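Local coordinates for extracellular solute-binding protein family 5 (Brucella melitensis, PDB 4ONY) that probably binds peptides or related solutes in the periplasm and serves as the substrate-recognition component of an ABC transporter, at residues R328-F337 with G554-H562; F436-E445 with R476-L486. One frame throughout, in Å; residues are numbered along the deposited sequence. Where two conformers were deposited one is given.

Contact 1 (R328-F337 with G554-H562); sequences RQALGLLFDF and GDYYVPLYH
Arg328 and Asp555 begin a buried helix-on-sheet contact, in which helix 325-333 and the turn after it lie along strand 557-562 and the loop leading into it. At the loop, the Arg328 side chain, bent at its third torsion (chi3 -58°), directs NE and NH2 side-on to Gly554 O. NE approaches this oxygen almost along the C=O axis at 3.1 Å, while NH2 reaches the same oxygen at 2.8 Å. Gly554 O lies close to the guanidinium plane for both donors, which restrains the group's rotation; NE adds a weak bond to Asp555 O, and NH1 is tied to Phe322 O. Asp555, whose backbone has left helix 537-553 with positive phi, sets its carboxylate against the aliphatic start of Gln329, OD2 lying 3.4 Å from CB. That carboxylate pairs with Arg384, and a water bridges its OD1 to Gln329 O. One helical turn on, Gly332 brings its bare CA to Val558 CG2 at 3.9 Å. Beyond the helix, contact passes to rings. Phe335, with CG anti to its backbone N (chi1 178°), offers one face to Leu560 CD2, a CH-pi contact 3.8 Å from the ring centroid. Phe337 and Tyr561 meet rim to rim, planes 27° apart, with Phe337 CE1 3.5 Å from Tyr561 CB. Arginine-to-carbonyl bonds at one end and aromatic and aliphatic side chains at the other thus join helix to sheet, as in the layered alpha/beta lobes of periplasmic binding proteins.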
loop_
_atom_site.group_PDB
_atom_site.type_symbol
_atom_site.label_atom_id
_atom_site.label_comp_id
_atom_site.label_asym_id
_atom_site.label_seq_id
_atom_site.Cartn_x
_atom_site.Cartn_y
_atom_site.Cartn_z
ATOM N N ARG A 328 24.404 -6.069 13.488
ATOM C CA ARG A 328 23.315 -5.289 12.877
ATOM C C ARG A 328 22.665 -4.368 13.914
ATOM O O ARG A 328 22.433 -3.194 13.640
ATOM C CB ARG A 328 22.262 -6.210 12.222
ATOM C CG ARG A 328 22.886 -7.055 11.111
ATOM C CD ARG A 328 21.860 -7.708 10.253
ATOM N NE ARG A 328 20.956 -8.577 11.030
ATOM C CZ ARG A 328 21.073 -9.872 11.245
ATOM N NH1 ARG A 328 22.116 -10.539 10.846
ATOM N NH2 ARG A 328 20.102 -10.505 11.895
ATOM N N GLN A 329 22.425 -4.885 15.108
ATOM C CA GLN A 329 21.833 -4.084 16.179
ATOM C C GLN A 329 22.699 -2.858 16.513
ATOM O O GLN A 329 22.195 -1.747 16.591
ATOM C CB GLN A 329 21.649 -4.945 17.422
ATOM C CG GLN A 329 20.847 -4.374 18.588
ATOM C CD GLN A 329 20.972 -5.286 19.827
ATOM O OE1 GLN A 329 21.662 -6.347 19.821
ATOM N NE2 GLN A 329 20.359 -4.892 20.861
ATOM N N ALA A 330 24.007 -3.070 16.709
ATOM C CA ALA A 330 24.950 -1.964 16.949
ATOM C C ALA A 330 24.906 -0.917 15.833
ATOM O O ALA A 330 24.838 0.299 16.105
ATOM C CB ALA A 330 26.378 -2.492 17.054
ATOM N N LEU A 331 24.994 -1.366 14.589
ATOM C CA LEU A 331 25.076 -0.408 13.465
ATOM C C LEU A 331 23.788 0.402 13.295
ATOM O O LEU A 331 23.842 1.560 12.926
ATOM C CB LEU A 331 25.423 -1.101 12.158
ATOM C CG LEU A 331 26.802 -1.787 12.180
ATOM C CD1 LEU A 331 27.068 -2.498 10.863
ATOM C CD2 LEU A 331 28.004 -0.975 12.578
ATOM N N GLY A 332 22.650 -0.240 13.536
ATOM C CA GLY A 332 21.360 0.425 13.605
ATOM C C GLY A 332 21.307 1.580 14.604
ATOM O O GLY A 332 20.629 2.564 14.346
ATOM N N LEU A 333 22.017 1.482 15.725
ATOM C CA LEU A 333 21.931 2.533 16.743
ATOM C C LEU A 333 22.593 3.826 16.259
ATOM O O LEU A 333 22.321 4.902 16.805
ATOM C CB LEU A 333 22.632 2.067 18.034
ATOM C CG LEU A 333 22.050 0.861 18.729
ATOM C CD1 LEU A 333 23.015 0.372 19.804
ATOM C CD2 LEU A 333 20.674 1.150 19.302
ATOM N N LEU A 334 23.456 3.731 15.237
ATOM C CA LEU A 334 24.283 4.867 14.850
ATOM C C LEU A 334 23.633 5.875 13.889
ATOM O O LEU A 334 24.147 7.005 13.727
ATOM C CB LEU A 334 25.593 4.376 14.268
ATOM C CG LEU A 334 26.424 3.570 15.244
ATOM C CD1 LEU A 334 27.609 3.011 14.529
ATOM C CD2 LEU A 334 26.896 4.450 16.404
ATOM N N PHE A 335 22.514 5.502 13.262
ATOM C CA PHE A 335 21.816 6.443 12.435
ATOM C C PHE A 335 21.202 7.582 13.299
ATOM O O PHE A 335 20.469 7.309 14.260
ATOM C CB PHE A 335 20.747 5.802 11.604
ATOM C CG PHE A 335 19.987 6.824 10.774
ATOM C CD1 PHE A 335 20.620 7.482 9.744
ATOM C CD2 PHE A 335 18.668 7.151 11.076
ATOM C CE1 PHE A 335 19.967 8.449 9.019
ATOM C CE2 PHE A 335 18.010 8.108 10.343
ATOM C CZ PHE A 335 18.659 8.760 9.325
ATOM N N ASP A 336 21.562 8.831 12.994
ATOM C CA ASP A 336 21.073 9.995 13.753
ATOM C C ASP A 336 19.911 10.626 13.024
ATOM O O ASP A 336 20.086 11.496 12.180
ATOM C CB ASP A 336 22.193 11.004 14.020
ATOM C CG ASP A 336 21.772 12.099 14.976
ATOM O OD1 ASP A 336 20.547 12.321 15.145
ATOM O OD2 ASP A 336 22.686 12.752 15.546
ATOM N N PHE A 337 18.705 10.154 13.347
ATOM C CA PHE A 337 17.536 10.660 12.690
ATOM C C PHE A 337 17.287 12.130 13.031
ATOM O O PHE A 337 16.850 12.908 12.170
ATOM C CB PHE A 337 16.269 9.873 13.014
ATOM C CG PHE A 337 15.019 10.541 12.500
ATOM C CD1 PHE A 337 14.828 10.710 11.141
ATOM C CD2 PHE A 337 14.060 11.032 13.361
ATOM C CE1 PHE A 337 13.694 11.368 10.646
ATOM C CE2 PHE A 337 12.903 11.665 12.877
ATOM C CZ PHE A 337 12.717 11.824 11.514
ATOM N N GLY A 554 15.480 -8.835 14.856
ATOM C CA GLY A 554 16.524 -9.281 13.973
ATOM C C GLY A 554 17.411 -8.166 13.413
ATOM O O GLY A 554 18.410 -8.462 12.770
ATOM N N ASP A 555 17.033 -6.909 13.606
ATOM C CA ASP A 555 17.724 -5.782 12.965
ATOM C C ASP A 555 18.077 -6.083 11.484
ATOM O O ASP A 555 19.235 -5.977 11.038
ATOM C CB ASP A 555 18.944 -5.357 13.782
ATOM C CG ASP A 555 18.549 -4.752 15.104
ATOM O OD1 ASP A 555 18.247 -3.522 15.132
ATOM O OD2 ASP A 555 18.529 -5.497 16.105
ATOM N N TYR A 556 17.039 -6.424 10.717
ATOM C CA TYR A 556 17.199 -6.637 9.294
ATOM C C TYR A 556 17.189 -5.328 8.524
ATOM O O TYR A 556 17.857 -5.226 7.513
ATOM C CB TYR A 556 16.102 -7.571 8.791
ATOM C CG TYR A 556 16.118 -8.937 9.467
ATOM C CD1 TYR A 556 17.203 -9.771 9.325
ATOM C CD2 TYR A 556 15.075 -9.370 10.226
ATOM C CE1 TYR A 556 17.254 -11.006 9.918
ATOM C CE2 TYR A 556 15.088 -10.615 10.807
ATOM C CZ TYR A 556 16.163 -11.443 10.656
ATOM O OH TYR A 556 16.177 -12.671 11.286
ATOM N N TYR A 557 16.424 -4.353 9.026
ATOM C CA TYR A 557 16.364 -3.000 8.533
ATOM C C TYR A 557 16.840 -2.056 9.628
ATOM O O TYR A 557 16.709 -2.361 10.825
ATOM C CB TYR A 557 14.934 -2.610 8.166
ATOM C CG TYR A 557 14.394 -3.121 6.835
ATOM C CD1 TYR A 557 14.486 -4.443 6.483
ATOM C CD2 TYR A 557 13.775 -2.269 5.946
ATOM C CE1 TYR A 557 13.950 -4.901 5.291
ATOM C CE2 TYR A 557 13.264 -2.727 4.757
ATOM C CZ TYR A 557 13.354 -4.037 4.444
ATOM O OH TYR A 557 12.869 -4.505 3.273
ATOM N N VAL A 558 17.431 -0.927 9.233
ATOM C CA VAL A 558 17.573 0.233 10.106
ATOM C C VAL A 558 16.399 1.118 9.669
ATOM O O VAL A 558 16.429 1.712 8.600
ATOM C CB VAL A 558 18.863 1.010 9.871
ATOM C CG1 VAL A 558 18.972 2.173 10.841
ATOM C CG2 VAL A 558 20.079 0.077 9.974
ATOM N N PRO A 559 15.347 1.167 10.473
ATOM C CA PRO A 559 14.143 1.875 10.037
ATOM C C PRO A 559 14.413 3.387 9.985
ATOM O O PRO A 559 15.045 3.949 10.897
ATOM C CB PRO A 559 13.121 1.471 11.098
ATOM C CG PRO A 559 13.927 1.267 12.354
ATOM C CD PRO A 559 15.251 0.692 11.869
ATOM N N LEU A 560 13.913 4.059 8.944
ATOM C CA LEU A 560 14.200 5.470 8.750
ATOM C C LEU A 560 13.015 6.309 9.187
ATOM O O LEU A 560 12.848 6.508 10.391
ATOM C CB LEU A 560 14.637 5.721 7.302
ATOM C CG LEU A 560 16.013 5.140 6.959
ATOM C CD1 LEU A 560 16.401 5.264 5.479
ATOM C CD2 LEU A 560 17.076 5.768 7.837
ATOM N N TYR A 561 12.167 6.763 8.256
ATOM C CA TYR A 561 11.199 7.778 8.556
ATOM C C TYR A 561 10.080 7.837 7.529
ATOM O O TYR A 561 10.171 7.267 6.433
ATOM C CB TYR A 561 11.896 9.151 8.663
ATOM C CG TYR A 561 12.870 9.373 7.527
ATOM C CD1 TYR A 561 12.421 9.642 6.238
ATOM C CD2 TYR A 561 14.207 9.259 7.736
ATOM C CE1 TYR A 561 13.312 9.800 5.188
ATOM C CE2 TYR A 561 15.089 9.452 6.715
ATOM C CZ TYR A 561 14.642 9.710 5.448
ATOM O OH TYR A 561 15.564 9.876 4.461
ATOM N N HIS A 562 9.024 8.516 7.918
ATOM C CA HIS A 562 7.796 8.610 7.149
ATOM C C HIS A 562 7.143 9.930 7.503
ATOM O O HIS A 562 7.492 10.562 8.534
ATOM C CB HIS A 562 6.850 7.450 7.532
ATOM C CG HIS A 562 6.350 7.521 8.936
ATOM N ND1 HIS A 562 7.108 7.126 10.024
ATOM C CD2 HIS A 562 5.196 8.004 9.448
ATOM C CE1 HIS A 562 6.459 7.394 11.145
ATOM N NE2 HIS A 562 5.289 7.911 10.824
HETATM O O HOH W 1 18.386 -12.964 13.104
HETATM O O HOH W 2 19.434 -1.440 16.488
#

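Contact 2 (F436-E445 with R476-L486); sequences FEIMTRSPDE and RLQTFDYDMIL
Phe436 meets Met484 at the start of two parallel neighbouring strands, the sulfur SD lying obliquely 3.8 Å from ring atom CE1 in a Met-aromatic contact. At Glu437 the backbone N donates to Asp483 OD2 (2.9 Å), which accepts through its anti lone pair; Asp483 OD1 is salt-bridged to Arg319. The Glu437 side chain runs extended to Arg476, where OE1 takes NH2 at 2.8 Å on its syn lone pair, the oxygen tilted 19° from the guanidinium plane. Arg476 also grips Asp481 O side-on with NE and NH2, so three bonds hold the guanidinium. Ile438 lies side by side with Met484, CG1 3.8 Å from SD. Met439 then supplies the firm strand-to-strand bond, N to Met484 O at 2.9 Å. Its side chain lies on the face opposite that of Ile438 and Met484, together with Ile485. Extended through chi2 (174°), it carries SD over one face of the guanidinium, 3.5 Å from Arg476 NE, and the bend at chi3 (65°) turns CE to 3.8 Å from Ile485 CG2. Beyond, one water joins Met439 O, Glu445 OE2 and Leu486 N. Glu445 OE2 also accepts Arg441 N, and Ser442 OG caps Glu445 N at the start of helix 443-458. Glu445 and Leu486 run past each other in opposite directions, CD1 of one deposited Leu486 conformer lying 3.7 Å from Glu445 CB. Strand 435-440 lies between 462-467 and 484-489, parallel to both: two successive beta-alpha-beta crossovers in the mixed sheet of a periplasmic binding protein lobe.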
loop_
_atom_site.group_PDB
_atom_site.type_symbol
_atom_site.label_atom_id
_atom_site.label_comp_id
_atom_site.label_asym_id
_atom_site.label_seq_id
_atom_site.Cartn_x
_atom_site.Cartn_y
_atom_site.Cartn_z
ATOM N N PHE A 436 32.129 -1.628 4.370
ATOM C CA PHE A 436 31.096 -2.135 3.527
ATOM C C PHE A 436 30.600 -1.075 2.571
ATOM O O PHE A 436 30.987 0.101 2.674
ATOM C CB PHE A 436 29.934 -2.721 4.333
ATOM C CG PHE A 436 29.168 -1.737 5.172
ATOM C CD1 PHE A 436 28.009 -1.140 4.676
ATOM C CD2 PHE A 436 29.506 -1.523 6.505
ATOM C CE1 PHE A 436 27.259 -0.298 5.467
ATOM C CE2 PHE A 436 28.745 -0.702 7.314
ATOM C CZ PHE A 436 27.627 -0.072 6.784
ATOM N N GLU A 437 29.802 -1.505 1.609
ATOM C CA GLU A 437 29.261 -0.621 0.581
ATOM C C GLU A 437 27.753 -0.394 0.738
ATOM O O GLU A 437 26.978 -1.352 0.924
ATOM C CB GLU A 437 29.510 -1.243 -0.809
ATOM C CG GLU A 437 28.953 -0.466 -1.988
ATOM C CD GLU A 437 29.089 -1.252 -3.253
ATOM O OE1 GLU A 437 28.215 -2.054 -3.584
ATOM O OE2 GLU A 437 30.071 -1.045 -3.977
ATOM N N ILE A 438 27.318 0.844 0.601
ATOM C CA ILE A 438 25.890 1.137 0.432
ATOM C C ILE A 438 25.615 1.443 -1.051
ATOM O O ILE A 438 26.146 2.446 -1.592
ATOM C CB ILE A 438 25.428 2.313 1.294
ATOM C CG1 ILE A 438 25.731 2.044 2.780
ATOM C CG2 ILE A 438 23.933 2.533 1.113
ATOM C CD1 ILE A 438 25.407 3.207 3.698
ATOM N N MET A 439 24.832 0.588 -1.709
ATOM C CA MET A 439 24.458 0.801 -3.098
ATOM C C MET A 439 23.208 1.691 -3.106
ATOM O O MET A 439 22.135 1.327 -2.526
ATOM C CB MET A 439 24.181 -0.512 -3.817
ATOM C CG MET A 439 23.879 -0.354 -5.319
ATOM S SD MET A 439 23.709 -1.908 -6.270
ATOM C CE MET A 439 22.200 -2.626 -5.483
ATOM N N THR A 440 23.328 2.837 -3.767
ATOM C CA THR A 440 22.239 3.826 -3.820
ATOM C C THR A 440 21.731 4.061 -5.234
ATOM O O THR A 440 22.481 3.890 -6.201
ATOM C CB THR A 440 22.715 5.162 -3.297
ATOM O OG1 THR A 440 23.921 5.525 -3.953
ATOM C CG2 THR A 440 22.962 5.076 -1.843
ATOM N N ARG A 441 20.465 4.444 -5.377
ATOM C CA ARG A 441 19.925 4.630 -6.762
ATOM C C ARG A 441 19.725 6.054 -7.203
ATOM O O ARG A 441 19.338 6.250 -8.353
ATOM C CB ARG A 441 18.594 3.937 -7.044
ATOM C CG ARG A 441 17.870 3.256 -5.942
ATOM C CD ARG A 441 16.393 3.187 -6.321
ATOM N NE ARG A 441 15.744 1.942 -5.884
ATOM C CZ ARG A 441 15.284 0.969 -6.693
ATOM N NH1 ARG A 441 15.368 1.027 -8.038
ATOM N NH2 ARG A 441 14.716 -0.095 -6.140
ATOM N N SER A 442 19.892 7.030 -6.312
ATOM C CA SER A 442 19.472 8.415 -6.589
ATOM C C SER A 442 20.152 9.402 -5.659
ATOM O O SER A 442 20.691 9.008 -4.620
ATOM C CB SER A 442 17.979 8.612 -6.408
ATOM O OG SER A 442 17.641 8.615 -5.019
ATOM N N PRO A 443 20.110 10.699 -6.031
ATOM C CA PRO A 443 20.735 11.694 -5.168
ATOM C C PRO A 443 20.072 11.799 -3.803
ATOM O O PRO A 443 20.774 11.974 -2.828
ATOM C CB PRO A 443 20.607 12.981 -5.975
ATOM C CG PRO A 443 20.662 12.497 -7.405
ATOM C CD PRO A 443 19.805 11.261 -7.365
ATOM N N ASP A 444 18.762 11.601 -3.718
ATOM C CA ASP A 444 18.123 11.523 -2.403
ATOM C C ASP A 444 18.675 10.364 -1.535
ATOM O O ASP A 444 18.899 10.537 -0.333
ATOM C CB ASP A 444 16.609 11.369 -2.505
ATOM C CG ASP A 444 15.888 12.682 -2.794
ATOM O OD1 ASP A 444 16.497 13.770 -2.852
ATOM O OD2 ASP A 444 14.666 12.605 -2.947
ATOM N N GLU A 445 18.904 9.203 -2.138
ATOM C CA GLU A 445 19.487 8.087 -1.394
ATOM C C GLU A 445 20.941 8.385 -0.970
ATOM O O GLU A 445 21.365 8.130 0.170
ATOM C CB GLU A 445 19.381 6.796 -2.198
ATOM C CG GLU A 445 17.960 6.300 -2.361
ATOM C CD GLU A 445 17.866 4.861 -2.775
ATOM O OE1 GLU A 445 16.735 4.359 -2.814
ATOM O OE2 GLU A 445 18.885 4.205 -3.055
ATOM N N ARG A 476 21.536 -6.138 -9.842
ATOM C CA ARG A 476 22.163 -6.503 -8.543
ATOM C C ARG A 476 21.147 -6.926 -7.460
ATOM O O ARG A 476 21.442 -7.804 -6.631
ATOM C CB ARG A 476 23.097 -5.359 -8.106
ATOM C CG ARG A 476 24.351 -5.314 -9.008
ATOM C CD ARG A 476 25.354 -4.232 -8.668
ATOM N NE ARG A 476 25.879 -4.427 -7.319
ATOM C CZ ARG A 476 26.781 -3.625 -6.730
ATOM N NH1 ARG A 476 27.207 -2.526 -7.359
ATOM N NH2 ARG A 476 27.199 -3.874 -5.471
ATOM N N LEU A 477 19.972 -6.303 -7.456
ATOM C CA LEU A 477 18.907 -6.716 -6.553
ATOM C C LEU A 477 18.530 -8.175 -6.812
ATOM O O LEU A 477 18.339 -8.976 -5.901
ATOM C CB LEU A 477 17.653 -5.861 -6.766
ATOM C CG LEU A 477 17.559 -4.525 -6.032
ATOM C CD1 LEU A 477 16.140 -3.937 -6.107
ATOM C CD2 LEU A 477 18.000 -4.679 -4.603
ATOM N N GLN A 478 18.437 -8.509 -8.077
ATOM C CA GLN A 478 18.012 -9.829 -8.485
ATOM C C GLN A 478 18.854 -10.954 -7.876
ATOM O O GLN A 478 18.313 -12.017 -7.543
ATOM C CB GLN A 478 18.039 -9.887 -10.031
ATOM C CG GLN A 478 17.783 -11.254 -10.615
ATOM C CD GLN A 478 16.315 -11.558 -10.767
ATOM O OE1 GLN A 478 15.433 -10.756 -10.437
ATOM N NE2 GLN A 478 16.048 -12.739 -11.294
ATOM N N THR A 479 20.160 -10.724 -7.763
ATOM C CA THR A 479 21.120 -11.720 -7.306
ATOM C C THR A 479 21.558 -11.429 -5.869
ATOM O O THR A 479 22.442 -12.081 -5.375
ATOM C CB THR A 479 22.409 -11.700 -8.186
ATOM O OG1 THR A 479 22.960 -10.397 -8.171
ATOM C CG2 THR A 479 22.096 -12.073 -9.689
ATOM N N PHE A 480 20.970 -10.427 -5.233
ATOM C CA PHE A 480 21.339 -10.018 -3.881
ATOM C C PHE A 480 22.821 -9.619 -3.820
ATOM O O PHE A 480 23.486 -9.890 -2.831
ATOM C CB PHE A 480 20.993 -11.126 -2.886
ATOM C CG PHE A 480 19.556 -11.581 -2.997
ATOM C CD1 PHE A 480 18.517 -10.680 -2.824
ATOM C CD2 PHE A 480 19.239 -12.905 -3.333
ATOM C CE1 PHE A 480 17.190 -11.071 -2.979
ATOM C CE2 PHE A 480 17.908 -13.319 -3.463
ATOM C CZ PHE A 480 16.883 -12.396 -3.297
ATOM N N ASP A 481 23.300 -8.931 -4.876
ATOM C CA ASP A 481 24.715 -8.531 -4.977
ATOM C C ASP A 481 24.978 -7.126 -4.349
ATOM O O ASP A 481 25.108 -6.150 -5.065
ATOM C CB ASP A 481 25.193 -8.605 -6.423
ATOM C CG ASP A 481 26.651 -8.259 -6.554
ATOM O OD1 ASP A 481 27.362 -8.196 -5.516
ATOM O OD2 ASP A 481 27.068 -8.046 -7.689
ATOM N N TYR A 482 24.932 -7.043 -3.020
ATOM C CA TYR A 482 25.133 -5.801 -2.285
ATOM C C TYR A 482 25.386 -6.126 -0.787
ATOM O O TYR A 482 25.011 -7.204 -0.313
ATOM C CB TYR A 482 23.917 -4.857 -2.418
ATOM C CG TYR A 482 22.611 -5.546 -2.075
ATOM C CD1 TYR A 482 22.187 -5.665 -0.759
ATOM C CD2 TYR A 482 21.812 -6.093 -3.077
ATOM C CE1 TYR A 482 21.003 -6.323 -0.442
ATOM C CE2 TYR A 482 20.640 -6.751 -2.770
ATOM C CZ TYR A 482 20.239 -6.866 -1.442
ATOM O OH TYR A 482 19.098 -7.551 -1.162
ATOM N N ASP A 483 26.001 -5.185 -0.078
ATOM C CA ASP A 483 26.130 -5.231 1.364
ATOM C C ASP A 483 24.876 -4.615 1.979
ATOM O O ASP A 483 24.202 -5.241 2.804
ATOM C CB ASP A 483 27.369 -4.450 1.842
ATOM C CG ASP A 483 28.670 -5.085 1.402
ATOM O OD1 ASP A 483 28.685 -6.325 1.196
ATOM O OD2 ASP A 483 29.663 -4.346 1.257
ATOM N N MET A 484 24.579 -3.388 1.576
ATOM C CA MET A 484 23.470 -2.616 2.135
ATOM C C MET A 484 22.834 -1.790 1.018
ATOM O O MET A 484 23.574 -1.320 0.076
ATOM C CB MET A 484 23.993 -1.699 3.245
ATOM C CG MET A 484 22.924 -0.808 3.869
ATOM S SD MET A 484 23.490 0.186 5.270
ATOM C CE MET A 484 23.603 -1.055 6.551
ATOM N N ILE A 485 21.508 -1.631 1.086
ATOM C CA ILE A 485 20.741 -0.760 0.195
ATOM C C ILE A 485 19.713 -0.006 1.028
ATOM O O ILE A 485 19.548 -0.297 2.215
ATOM C CB ILE A 485 19.932 -1.576 -0.890
ATOM C CG1 ILE A 485 19.048 -2.645 -0.233
ATOM C CG2 ILE A 485 20.884 -2.239 -1.908
ATOM C CD1 ILE A 485 18.176 -3.465 -1.182
ATOM N N LEU A 486 18.975 0.901 0.390
ATOM C CA LEU A 486 17.732 1.417 0.947
ATOM C C LEU A 486 16.586 0.550 0.394
ATOM O O LEU A 486 16.550 0.238 -0.811
ATOM C CB LEU A 486 17.526 2.895 0.589
ATOM C CG LEU A 486 18.389 3.972 1.266
ATOM C CD1 LEU A 486 19.650 4.217 0.474
ATOM C CD2 LEU A 486 17.653 5.282 1.332
HETATM O O HOH W 3 26.351 -2.706 -1.592
HETATM O O HOH W 4 29.730 -1.983 -6.503
HETATM O O HOH W 5 19.477 1.673 -2.333
HETATM O O HOH W 6 15.772 -1.033 -3.101
HETATM O O HOH W 7 15.999 1.941 -3.211
#

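Overall arrangement
Contacts 1 and 2 share one mixed sheet, their centres about 16 Å apart and their nearest atoms about 4 Å apart without touching. Strand 310-315 runs between their strands, antiparallel to both 557-562 and 484-489. Helix 443-458 serves both: Tyr452 touches Val558 and Met484, and Ile448 touches Phe335 and Leu486. Contact 2 is nested in sequence within the loop closed by contact 1, so the late strand 557-562 returns to a sheet already begun. This order, with a single antiparallel strand inside, is consistent with a type II periplasmic binding protein lobe. The bound glycol ether lies at Gln222, Gln225, Arg226, Tyr256 and Tyr257, beside the separate four-stranded sheet that holds strands 216-222, 226-231 and 251-257.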